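Local coordinates for protein MgGH51 (Meripilus giganteus, PDB 6ZPV) that hydrolyses the glycosidic bonds of terminal alpha-L-arabinofuranosyl residues, probably in arabinose-containing polysaccharides, as a fungal family GH51 arabinofuranosidase, at residues A[530-542]-A[550-562]. Sequence-based numbering, arbitrary orientation.
Sequences TNGGTLHWSITRA and IKIANAGSSAQSL
His536 and Ala553 exchange two backbone hydrogen bonds, His536 N to Ala553 O at 2.9 Å and Ala553 N to His536 O at 2.8 Å. Ser538 and Lys551 form the next reciprocal pair, and a single bond from Ala555 N to Thr534 O (2.9 Å, 169° at the hydrogen) closes the series. The face bearing His536, Ser538, Lys551 and Ala553 packs against helix 454-469, where small Ala553 admits the helix closely. Within its own segment His536 NE2 donates to Gly533 O (2.8 Å), which lies in the imidazole plane, though NE2 stands above the carbonyl plane. Ser538 OG bonds Glu468; Lys551 NZ, swung round by bends late in its chain, makes a salt bridge to Glu468, donates to Asn518 O and Phe515 O, and shares a water with Thr540 OG1. On the other face, Leu562 CD2, from a second sheet, meets Leu535 CD2 tip to tip at 3.9 Å and lies 3.7 Å from Trp537 CE3; the indole NE1 is satisfied by Thr527 O. Asn554 suits the strand end: OD1 accepts from Gly556 N in an Asx turn, while ND2 donates to Ser558 O and Ala614 O. This antiparallel beta hairpin, strands 535-541 and 547-554, thus lines the interior of GH51's C-terminal beta-sandwich.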
loop_
_atom_site.group_PDB
_atom_site.type_symbol
_atom_site.label_atom_id
_atom_site.label_comp_id
_atom_site.label_asym_id
_atom_site.label_seq_id
_atom_site.Cartn_x
_atom_site.Cartn_y
_atom_site.Cartn_z
ATOM N N THR A 530 -12.272 32.128 -1.269
ATOM C CA THR A 530 -13.065 32.339 -2.481
ATOM C C THR A 530 -13.333 30.985 -3.153
ATOM O O THR A 530 -12.367 30.278 -3.447
ATOM C CB THR A 530 -12.345 33.288 -3.419
ATOM O OG1 THR A 530 -12.167 34.523 -2.718
ATOM C CG2 THR A 530 -13.158 33.537 -4.668
ATOM N N ASN A 531 -14.577 30.718 -3.429
ATOM C CA ASN A 531 -15.002 29.492 -4.108
ATOM C C ASN A 531 -14.554 29.595 -5.579
ATOM O O ASN A 531 -15.081 30.450 -6.301
ATOM C CB ASN A 531 -16.486 29.287 -3.908
ATOM C CG ASN A 531 -16.988 27.986 -4.470
ATOM O OD1 ASN A 531 -16.300 27.301 -5.214
ATOM N ND2 ASN A 531 -18.203 27.622 -4.094
ATOM N N GLY A 532 -13.561 28.773 -5.983
ATOM C CA GLY A 532 -12.950 28.834 -7.291
ATOM C C GLY A 532 -11.598 29.500 -7.301
ATOM O O GLY A 532 -10.938 29.496 -8.361
ATOM N N GLY A 533 -11.212 30.098 -6.199
ATOM C CA GLY A 533 -9.920 30.783 -6.105
ATOM C C GLY A 533 -8.768 29.837 -5.872
ATOM O O GLY A 533 -8.947 28.618 -5.650
ATOM N N THR A 534 -7.559 30.385 -5.933
ATOM C CA THR A 534 -6.312 29.612 -5.748
ATOM C C THR A 534 -5.883 29.511 -4.294
ATOM O O THR A 534 -4.991 28.691 -4.016
ATOM C CB THR A 534 -5.204 30.202 -6.594
ATOM O OG1 THR A 534 -5.104 31.594 -6.299
ATOM C CG2 THR A 534 -5.444 30.039 -8.065
ATOM N N LEU A 535 -6.385 30.358 -3.391
ATOM C CA LEU A 535 -5.848 30.453 -2.033
ATOM C C LEU A 535 -6.868 29.909 -1.053
ATOM O O LEU A 535 -8.026 30.374 -0.994
ATOM C CB LEU A 535 -5.547 31.910 -1.672
ATOM C CG LEU A 535 -4.861 32.123 -0.316
ATOM C CD1 LEU A 535 -3.473 31.517 -0.283
ATOM C CD2 LEU A 535 -4.799 33.604 0.002
ATOM N N HIS A 536 -6.485 28.883 -0.281
ATOM C CA HIS A 536 -7.406 28.182 0.637
ATOM C C HIS A 536 -6.722 27.937 1.954
ATOM O O HIS A 536 -5.500 27.887 2.050
ATOM C CB HIS A 536 -7.844 26.843 -0.003
ATOM C CG HIS A 536 -8.699 27.021 -1.209
ATOM N ND1 HIS A 536 -10.055 27.072 -1.094
ATOM C CD2 HIS A 536 -8.337 27.291 -2.496
ATOM C CE1 HIS A 536 -10.502 27.361 -2.337
ATOM N NE2 HIS A 536 -9.504 27.511 -3.186
ATOM N N TRP A 537 -7.520 27.757 3.000
ATOM C CA TRP A 537 -6.971 27.483 4.333
ATOM C C TRP A 537 -8.004 26.717 5.143
ATOM O O TRP A 537 -9.206 26.714 4.822
ATOM C CB TRP A 537 -6.597 28.816 5.041
ATOM C CG TRP A 537 -7.713 29.793 5.091
ATOM C CD1 TRP A 537 -8.721 29.861 6.027
ATOM C CD2 TRP A 537 -7.995 30.834 4.116
ATOM N NE1 TRP A 537 -9.608 30.847 5.682
ATOM C CE2 TRP A 537 -9.174 31.458 4.519
ATOM C CE3 TRP A 537 -7.366 31.236 2.953
ATOM C CZ2 TRP A 537 -9.753 32.501 3.780
ATOM C CZ3 TRP A 537 -7.909 32.275 2.258
ATOM C CH2 TRP A 537 -9.093 32.903 2.663
ATOM N N SER A 538 -7.535 26.116 6.232
ATOM C CA SER A 538 -8.381 25.405 7.213
ATOM C C SER A 538 -7.660 25.434 8.557
ATOM O O SER A 538 -6.435 25.213 8.603
ATOM C CB SER A 538 -8.657 23.978 6.757
ATOM O OG SER A 538 -9.411 23.269 7.731
ATOM N N ILE A 539 -8.409 25.690 9.631
ATOM C CA ILE A 539 -7.844 25.888 10.974
ATOM C C ILE A 539 -8.497 24.867 11.896
ATOM O O ILE A 539 -9.734 24.792 12.005
ATOM C CB ILE A 539 -8.026 27.321 11.471
ATOM C CG1 ILE A 539 -7.451 28.303 10.441
ATOM C CG2 ILE A 539 -7.402 27.461 12.818
ATOM C CD1 ILE A 539 -7.653 29.756 10.716
ATOM N N THR A 540 -7.660 24.132 12.615
ATOM C CA THR A 540 -8.098 23.186 13.644
ATOM C C THR A 540 -7.328 23.392 14.925
ATOM O O THR A 540 -6.300 24.097 14.910
ATOM C CB THR A 540 -7.992 21.709 13.170
ATOM O OG1 THR A 540 -6.614 21.407 12.927
ATOM C CG2 THR A 540 -8.846 21.455 11.944
ATOM N N ARG A 541 -7.808 22.807 15.998
ATOM C CA ARG A 541 -7.230 22.997 17.350
ATOM C C ARG A 541 -7.250 21.672 18.111
ATOM O O ARG A 541 -8.276 20.994 18.071
ATOM C CB ARG A 541 -7.993 24.130 18.053
ATOM C CG ARG A 541 -7.491 24.491 19.445
ATOM C CD ARG A 541 -8.193 25.744 19.988
ATOM N NE ARG A 541 -7.775 26.139 21.322
ATOM C CZ ARG A 541 -8.232 25.605 22.466
ATOM N NH1 ARG A 541 -9.161 24.640 22.455
ATOM N NH2 ARG A 541 -7.721 25.995 23.636
ATOM N N ALA A 542 -6.178 21.388 18.816
ATOM C CA ALA A 542 -6.123 20.271 19.754
ATOM C C ALA A 542 -6.749 20.699 21.082
ATOM O O ALA A 542 -6.233 21.605 21.769
ATOM C CB ALA A 542 -4.703 19.856 19.917
ATOM N N ILE A 550 -2.937 26.129 11.445
ATOM C CA ILE A 550 -3.429 26.945 10.336
ATOM C C ILE A 550 -2.787 26.439 9.074
ATOM O O ILE A 550 -1.580 26.617 8.856
ATOM C CB ILE A 550 -3.131 28.433 10.588
ATOM C CG1 ILE A 550 -3.696 28.945 11.895
ATOM C CG2 ILE A 550 -3.590 29.249 9.396
ATOM C CD1 ILE A 550 -3.136 30.278 12.343
ATOM N N LYS A 551 -3.559 25.722 8.245
ATOM C CA LYS A 551 -3.049 25.101 7.000
ATOM C C LYS A 551 -3.463 25.943 5.818
ATOM O O LYS A 551 -4.641 26.280 5.714
ATOM C CB LYS A 551 -3.543 23.630 6.934
ATOM C CG LYS A 551 -3.013 22.778 8.071
ATOM C CD LYS A 551 -3.017 21.316 7.879
ATOM C CE LYS A 551 -4.378 20.716 7.926
ATOM N NZ LYS A 551 -4.602 19.789 9.170
ATOM N N ILE A 552 -2.494 26.277 4.975
ATOM C CA ILE A 552 -2.694 27.267 3.902
ATOM C C ILE A 552 -2.161 26.698 2.596
ATOM O O ILE A 552 -0.957 26.336 2.499
ATOM C CB ILE A 552 -1.937 28.560 4.210
ATOM C CG1 ILE A 552 -2.275 29.104 5.602
ATOM C CG2 ILE A 552 -2.189 29.594 3.120
ATOM C CD1 ILE A 552 -1.285 30.111 6.151
ATOM N N ALA A 553 -3.012 26.628 1.586
ATOM C CA ALA A 553 -2.629 26.187 0.244
ATOM C C ALA A 553 -2.719 27.381 -0.700
ATOM O O ALA A 553 -3.807 27.914 -0.896
ATOM C CB ALA A 553 -3.513 25.037 -0.218
ATOM N N ASN A 554 -1.589 27.725 -1.308
ATOM C CA ASN A 554 -1.566 28.688 -2.423
ATOM C C ASN A 554 -1.306 27.868 -3.670
ATOM O O ASN A 554 -0.172 27.508 -3.933
ATOM C CB ASN A 554 -0.568 29.815 -2.221
ATOM C CG ASN A 554 -0.647 30.842 -3.316
ATOM O OD1 ASN A 554 -1.367 30.620 -4.317
ATOM N ND2 ASN A 554 0.043 31.969 -3.151
ATOM N N ALA A 555 -2.385 27.528 -4.403
ATOM C CA ALA A 555 -2.310 26.621 -5.555
ATOM C C ALA A 555 -2.118 27.361 -6.847
ATOM O O ALA A 555 -2.210 26.693 -7.950
ATOM C CB ALA A 555 -3.563 25.755 -5.640
ATOM N N GLY A 556 -1.857 28.662 -6.786
ATOM C CA GLY A 556 -1.685 29.537 -7.940
ATOM C C GLY A 556 -0.270 30.092 -8.100
ATOM O O GLY A 556 0.625 29.854 -7.290
ATOM N N SER A 557 -0.106 30.880 -9.183
ATOM C CA SER A 557 1.219 31.352 -9.622
ATOM C C SER A 557 1.655 32.681 -9.020
ATOM O O SER A 557 2.804 33.109 -9.317
ATOM C CB SER A 557 1.249 31.471 -11.129
ATOM O OG SER A 557 0.322 32.418 -11.576
ATOM N N SER A 558 0.820 33.312 -8.223
ATOM C CA SER A 558 1.249 34.559 -7.566
ATOM C C SER A 558 1.198 34.397 -6.033
ATOM O O SER A 558 0.335 33.730 -5.453
ATOM C CB SER A 558 0.507 35.767 -8.074
ATOM O OG SER A 558 -0.843 35.546 -7.732
ATOM N N ALA A 559 2.183 34.979 -5.376
ATOM C CA ALA A 559 2.234 35.119 -3.898
ATOM C C ALA A 559 0.996 35.833 -3.429
ATOM O O ALA A 559 0.500 36.766 -4.100
ATOM C CB ALA A 559 3.485 35.846 -3.444
ATOM N N GLN A 560 0.499 35.483 -2.254
ATOM C CA GLN A 560 -0.637 36.161 -1.645
ATOM C C GLN A 560 -0.430 36.306 -0.133
ATOM O O GLN A 560 0.014 35.331 0.471
ATOM C CB GLN A 560 -1.914 35.367 -1.914
ATOM C CG GLN A 560 -2.207 35.104 -3.364
ATOM C CD GLN A 560 -3.585 35.603 -3.551
ATOM O OE1 GLN A 560 -3.736 36.776 -3.261
ATOM N NE2 GLN A 560 -4.541 34.686 -3.757
ATOM N N SER A 561 -0.809 37.415 0.450
ATOM C CA SER A 561 -0.622 37.662 1.890
ATOM C C SER A 561 -1.941 37.439 2.629
ATOM O O SER A 561 -3.022 37.738 2.076
ATOM C CB SER A 561 -0.042 39.084 2.190
ATOM O OG SER A 561 1.294 39.122 1.700
ATOM N N LEU A 562 -1.843 36.925 3.840
ATOM C CA LEU A 562 -2.960 36.701 4.714
ATOM C C LEU A 562 -2.689 37.401 6.019
ATOM O O LEU A 562 -1.644 37.197 6.611
ATOM C CB LEU A 562 -3.183 35.203 4.967
ATOM C CG LEU A 562 -3.328 34.356 3.687
ATOM C CD1 LEU A 562 -2.003 33.761 3.279
ATOM C CD2 LEU A 562 -4.348 33.232 3.845
HETATM O O HOH W 1 -5.746 22.305 10.500
#